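PDB 1YC9: multidrug resistance protein from Vibrio cholerae, which forms a trimeric outer-membrane channel for efflux and may contribute to resistance to puromycin, acriflavine and tetraphenylarsonium chloride. Local coordinates for the interface of chains A and B. Sequence-based numbering; all coordinates share one arbitrary frame. Chains: chain A/B, multidrug resistance protein.

Contact 1: the interface of chains A and B. Residues chain A 354, 357-358, 361-362; chain B 214-215, 218.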
loop_
_atom_site.group_PDB
_atom_site.type_symbol
_atom_site.label_atom_id
_atom_site.label_comp_id
_atom_site.label_asym_id
_atom_site.label_seq_id
_atom_site.Cartn_x
_atom_site.Cartn_y
_atom_site.Cartn_z
ATOM N N HIS A 354 12.891 0.113 -17.081
ATOM C CA HIS A 354 13.208 -1.165 -16.450
ATOM C C HIS A 354 12.187 -2.186 -16.981
ATOM O O HIS A 354 12.544 -3.318 -17.320
ATOM C CB HIS A 354 13.085 -0.981 -14.944
ATOM C CG HIS A 354 13.198 -2.218 -14.108
ATOM N ND1 HIS A 354 12.703 -2.267 -12.819
ATOM C CD2 HIS A 354 13.786 -3.425 -14.327
ATOM C CE1 HIS A 354 12.983 -3.445 -12.284
ATOM N NE2 HIS A 354 13.628 -4.167 -13.182
ATOM N N ALA A 357 12.915 -2.946 -20.539
ATOM C CA ALA A 357 14.121 -3.722 -20.586
ATOM C C ALA A 357 13.877 -5.178 -20.216
ATOM O O ALA A 357 14.478 -6.061 -20.836
ATOM C CB ALA A 357 15.225 -3.148 -19.712
ATOM N N ASP A 358 13.002 -5.423 -19.233
ATOM C CA ASP A 358 12.715 -6.784 -18.766
ATOM C C ASP A 358 11.923 -7.545 -19.812
ATOM O O ASP A 358 12.209 -8.702 -20.079
ATOM C CB ASP A 358 11.940 -6.784 -17.464
ATOM C CG ASP A 358 12.834 -6.623 -16.236
ATOM O OD1 ASP A 358 14.024 -6.312 -16.359
ATOM O OD2 ASP A 358 12.393 -6.767 -15.070
ATOM N N THR A 361 14.399 -8.474 -22.431
ATOM C CA THR A 361 15.237 -9.536 -21.926
ATOM C C THR A 361 14.529 -10.872 -21.994
ATOM O O THR A 361 15.079 -11.852 -22.496
ATOM C CB THR A 361 15.646 -9.219 -20.473
ATOM O OG1 THR A 361 16.624 -8.168 -20.492
ATOM C CG2 THR A 361 16.324 -10.373 -19.845
ATOM N N SER A 362 13.301 -10.919 -21.512
ATOM C CA SER A 362 12.631 -12.171 -21.380
ATOM C C SER A 362 12.129 -12.677 -22.752
ATOM O O SER A 362 12.119 -13.882 -23.006
ATOM C CB SER A 362 11.490 -12.071 -20.385
ATOM O OG SER A 362 11.994 -11.777 -19.069
ATOM N N GLN B 214 20.164 -11.541 -16.051
ATOM C CA GLN B 214 19.988 -10.311 -16.785
ATOM C C GLN B 214 18.848 -9.455 -16.229
ATOM O O GLN B 214 19.000 -8.248 -16.128
ATOM C CB GLN B 214 19.791 -10.541 -18.280
ATOM C CG GLN B 214 19.625 -9.252 -19.069
ATOM C CD GLN B 214 20.871 -8.353 -19.059
ATOM O OE1 GLN B 214 20.779 -7.144 -18.732
ATOM N NE2 GLN B 214 22.038 -8.940 -19.353
ATOM N N LEU B 215 17.741 -10.089 -15.839
ATOM C CA LEU B 215 16.672 -9.396 -15.173
ATOM C C LEU B 215 17.131 -8.750 -13.881
ATOM O O LEU B 215 16.745 -7.628 -13.572
ATOM C CB LEU B 215 15.519 -10.354 -14.853
ATOM C CG LEU B 215 14.773 -10.898 -16.070
ATOM C CD1 LEU B 215 13.739 -11.894 -15.617
ATOM C CD2 LEU B 215 14.146 -9.758 -16.945
ATOM N N ASN B 218 19.066 -5.644 -14.712
ATOM C CA ASN B 218 18.117 -4.623 -15.042
ATOM C C ASN B 218 17.586 -3.989 -13.735
ATOM O O ASN B 218 17.471 -2.764 -13.660
ATOM C CB ASN B 218 16.956 -5.150 -15.873
ATOM C CG ASN B 218 17.373 -5.638 -17.273
ATOM O OD1 ASN B 218 18.511 -5.443 -17.706
ATOM N ND2 ASN B 218 16.468 -6.290 -17.938
HETATM O O HOH W 1 14.084 -6.984 -13.216
#

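Contact 2: the interface of chains A and B. Residues chain A 307, 309-310; chain B 84-87.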
loop_
_atom_site.group_PDB
_atom_site.type_symbol
_atom_site.label_atom_id
_atom_site.label_comp_id
_atom_site.label_asym_id
_atom_site.label_seq_id
_atom_site.Cartn_x
_atom_site.Cartn_y
_atom_site.Cartn_z
ATOM N N GLY A 307 -32.469 58.790 -0.818
ATOM C CA GLY A 307 -31.284 59.148 -0.037
ATOM C C GLY A 307 -30.653 58.048 0.821
ATOM O O GLY A 307 -29.523 58.223 1.294
ATOM N N ASP A 309 -29.924 55.075 -0.355
ATOM C CA ASP A 309 -29.038 54.248 -1.062
ATOM C C ASP A 309 -27.629 54.484 -0.554
ATOM O O ASP A 309 -27.291 55.541 -0.033
ATOM C CB ASP A 309 -29.050 54.514 -2.594
ATOM C CG ASP A 309 -28.935 55.919 -2.958
ATOM O OD1 ASP A 309 -29.258 56.888 -2.265
ATOM O OD2 ASP A 309 -28.579 56.178 -4.181
ATOM N N ALA A 310 -26.841 53.454 -0.704
ATOM C CA ALA A 310 -25.410 53.463 -0.320
ATOM C C ALA A 310 -24.650 52.602 -1.293
ATOM O O ALA A 310 -25.097 51.595 -1.772
ATOM C CB ALA A 310 -25.192 52.947 1.067
ATOM N N LYS B 84 -20.722 56.495 -1.354
ATOM C CA LYS B 84 -21.899 57.259 -1.066
ATOM C C LYS B 84 -22.494 56.628 0.193
ATOM O O LYS B 84 -22.686 55.426 0.204
ATOM C CB LYS B 84 -22.942 57.150 -2.133
ATOM C CG LYS B 84 -24.020 58.143 -1.901
ATOM C CD LYS B 84 -25.333 57.589 -1.846
ATOM C CE LYS B 84 -26.400 58.709 -1.640
ATOM N NZ LYS B 84 -27.234 58.330 -0.485
ATOM N N VAL B 85 -22.669 57.434 1.211
ATOM C CA VAL B 85 -23.246 56.972 2.502
ATOM C C VAL B 85 -24.752 57.183 2.431
ATOM O O VAL B 85 -25.252 58.189 1.880
ATOM C CB VAL B 85 -22.608 57.778 3.646
ATOM C CG1 VAL B 85 -23.187 57.444 5.023
ATOM C CG2 VAL B 85 -21.121 57.495 3.650
ATOM N N SER B 86 -25.498 56.258 3.045
ATOM C CA SER B 86 -26.905 56.481 3.251
ATOM C C SER B 86 -27.188 57.754 4.100
ATOM O O SER B 86 -26.525 58.006 5.100
ATOM C CB SER B 86 -27.549 55.242 3.922
ATOM O OG SER B 86 -28.918 55.555 4.176
ATOM N N GLU B 87 -28.223 58.498 3.746
ATOM C CA GLU B 87 -28.505 59.751 4.413
ATOM C C GLU B 87 -29.069 59.530 5.824
ATOM O O GLU B 87 -28.913 60.420 6.650
ATOM C CB GLU B 87 -29.493 60.630 3.669
ATOM C CG GLU B 87 -28.894 61.301 2.429
ATOM C CD GLU B 87 -29.907 62.229 1.748
ATOM O OE1 GLU B 87 -29.845 62.348 0.526
ATOM O OE2 GLU B 87 -30.784 62.813 2.429
#

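Contact 3: the interface of chains A and B. Residues chain A 350, 353, 357; chain B 226-228.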
loop_
_atom_site.group_PDB
_atom_site.type_symbol
_atom_site.label_atom_id
_atom_site.label_comp_id
_atom_site.label_asym_id
_atom_site.label_seq_id
_atom_site.Cartn_x
_atom_site.Cartn_y
_atom_site.Cartn_z
ATOM N N VAL A 350 12.562 5.856 -15.037
ATOM C CA VAL A 350 13.469 4.756 -14.740
ATOM C C VAL A 350 12.701 3.441 -14.671
ATOM O O VAL A 350 13.105 2.438 -15.280
ATOM C CB VAL A 350 14.273 5.032 -13.420
ATOM C CG1 VAL A 350 14.943 3.748 -12.954
ATOM C CG2 VAL A 350 15.265 6.185 -13.620
ATOM N N LEU A 353 11.546 2.294 -18.184
ATOM C CA LEU A 353 12.658 1.745 -18.920
ATOM C C LEU A 353 13.031 0.336 -18.392
ATOM O O LEU A 353 13.429 -0.528 -19.163
ATOM C CB LEU A 353 13.875 2.680 -18.878
ATOM C CG LEU A 353 13.781 4.015 -19.658
ATOM C CD1 LEU A 353 14.955 4.915 -19.373
ATOM C CD2 LEU A 353 13.661 3.802 -21.168
ATOM N N ALA A 357 12.915 -2.946 -20.539
ATOM C CA ALA A 357 14.121 -3.722 -20.586
ATOM C C ALA A 357 13.877 -5.178 -20.216
ATOM O O ALA A 357 14.478 -6.061 -20.836
ATOM C CB ALA A 357 15.225 -3.148 -19.712
ATOM N N GLN B 226 19.135 4.388 -12.805
ATOM C CA GLN B 226 19.659 4.452 -14.156
ATOM C C GLN B 226 18.848 3.628 -15.103
ATOM O O GLN B 226 17.996 2.822 -14.705
ATOM C CB GLN B 226 21.173 4.150 -14.186
ATOM C CG GLN B 226 21.923 5.291 -13.484
ATOM C CD GLN B 226 23.367 4.981 -13.141
ATOM O OE1 GLN B 226 24.156 4.703 -14.034
ATOM N NE2 GLN B 226 23.730 5.076 -11.864
ATOM N N GLY B 227 19.012 3.968 -16.375
ATOM C CA GLY B 227 18.382 3.251 -17.439
ATOM C C GLY B 227 19.085 1.914 -17.545
ATOM O O GLY B 227 20.066 1.635 -16.852
ATOM N N PRO B 228 18.577 1.076 -18.424
ATOM C CA PRO B 228 19.139 -0.257 -18.614
ATOM C C PRO B 228 20.513 -0.389 -19.247
ATOM O O PRO B 228 21.021 -1.511 -19.192
ATOM C CB PRO B 228 18.049 -0.964 -19.424
ATOM C CG PRO B 228 17.334 0.097 -20.123
ATOM C CD PRO B 228 17.354 1.279 -19.211
HETATM O O HOH W 2 15.817 1.420 -15.548
#

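Contact 1: the interface of chains A and B
B:Asn218 on helix 189-223 meets A:Asp358 and A:Thr361 on helix 326-391. This is a helix-to-helix seam in the alpha-helical barrel typical of outer membrane factors.

The polar core is the side-chain amide of B:Asn218. Its ND2 donates to the carboxylate oxygen OD1 of A:Asp358 at 2.9 Å. OD1 is used on its anti lone pair, and it lies almost in the amide plane. The two flat groups are nearly coplanar, 27° apart. ND2 also donates to the hydroxyl OG1 of A:Thr361 at 3.2 Å, again close to the amide plane. Two bonds thus fix the rotation of the amide. OG1 in turn donates to A:Ala357 O at 3.0 Å, so a second-shell carbonyl positions the hydroxyl.

A water extends the network. It lies in the ring plane at the edge of A:His354, 2.9 Å from NE2. It also bonds to A:Asp358 OD2, and to B:Leu215 O at 2.8 Å.

Apolar packing lies alongside. The branch CD2 of B:Leu215 rests 3.5 Å from the carboxyl carbon CG of A:Asp358. The methyl CG2 of A:Thr361, anti to the backbone N, reaches B:Gln214 CG at 3.6 Å. It also touches CD2 of B:Leu215.

Contact 2: the interface of chains A and B
B:Lys84 sends CG anti to its backbone N (chi1 -170°), and its chain then bends at chi2 and chi4. These turns carry the side-chain amine NZ over to A:Asp309. On the other side, CG of A:Asp309 sits between its own backbone N and carbonyl carbon (chi1 49°). This keeps the carboxylate beside the main chain, where one amine can meet both. The two side chains cross at about a right angle.

The contact joins the end of strand 73-84 of chain B and the following loop to the start of strand 309-322 of chain A and the loop just before it. It lies at the end of the beta-barrel away from the helical domain. Outer membrane factors place this barrel in the membrane.

B:Lys84 NZ donates to the backbone oxygen A:Asp309 O at 2.8 Å. It also forms a salt bridge with A:Asp309 OD1, approaching from above the carboxylate plane. The carbonyl oxygen A:Gly307 O is a further hydrogen-bond partner, 2.9 Å from B:Lys84 NZ. Within chain B, B:Lys84 NZ donates to B:Val85 O at 3.1 Å. Carbonyl oxygens and a carboxylate gather at the amine, which would probably stabilise a positive charge there.

A:Gly307 O is shared. The backbone N of B:Glu87 donates to A:Gly307 O at 2.8 Å. The side chain of B:Glu87 runs on past the glycine. Carboxylate oxygen OE1 of B:Glu87 comes 3.6 Å from A:Gly307 CA.

Contact 3: the interface of chains A and B
The 3-10 helix 228-233 of chain B starts here, at B:Pro228, and packs on helix 326-391 of chain A. The loop residues B:Gln226 and B:Gly227 lead into it.

The proline ring makes the main apolar contact. It lies across residues one helical turn apart. Its CB meets the methyl CB of A:Ala357 at 3.6 Å, and CG touches the same methyl from 3.9 Å. The other side of the ring, at CD, rests 3.8 Å from A:Leu353 CB. The ring thus packs against leucine and alanine on one face of the long helix.

The branched end of A:Leu353 reaches towards the loop. CG lies anti to the carbonyl carbon (chi1 -70°), and the methyl CD1 comes 4.3 Å from B:Gly227 CA.

One turn back along the helix, the methyl CG1 of A:Val350 lies anti to the backbone N. It approaches the carbonyl oxygen B:Gln226 O at 3.6 Å. That oxygen has a polar link as well. Water 2 is 2.7 Å from B:Gln226 O and 2.9 Å from A:Val350 O. It therefore ties the loop backbone of chain B to the helix backbone of chain A.

The site sits partway along the long helical part of the protein, just past the end of helix 189-223, where the chain B backbone turns into the short 3-10 helix.

Contact 1 and contact 3 are neighbours, with C-alpha centres about 9 Å apart. Both use helix 326-391 of chain A and share A:Ala357. Chain B supplies helix 189-223 to contact 1 and the segment just after it to contact 3. They are probably parts of one seam in the helical barrel. Contact 2 is about 79 Å from contact 1 and about 72 Å from contact 3, at the far end of the beta-barrel. The same two chains are therefore joined in both domains. In the trimer these links would repeat between neighbouring copies and help close the channel wall.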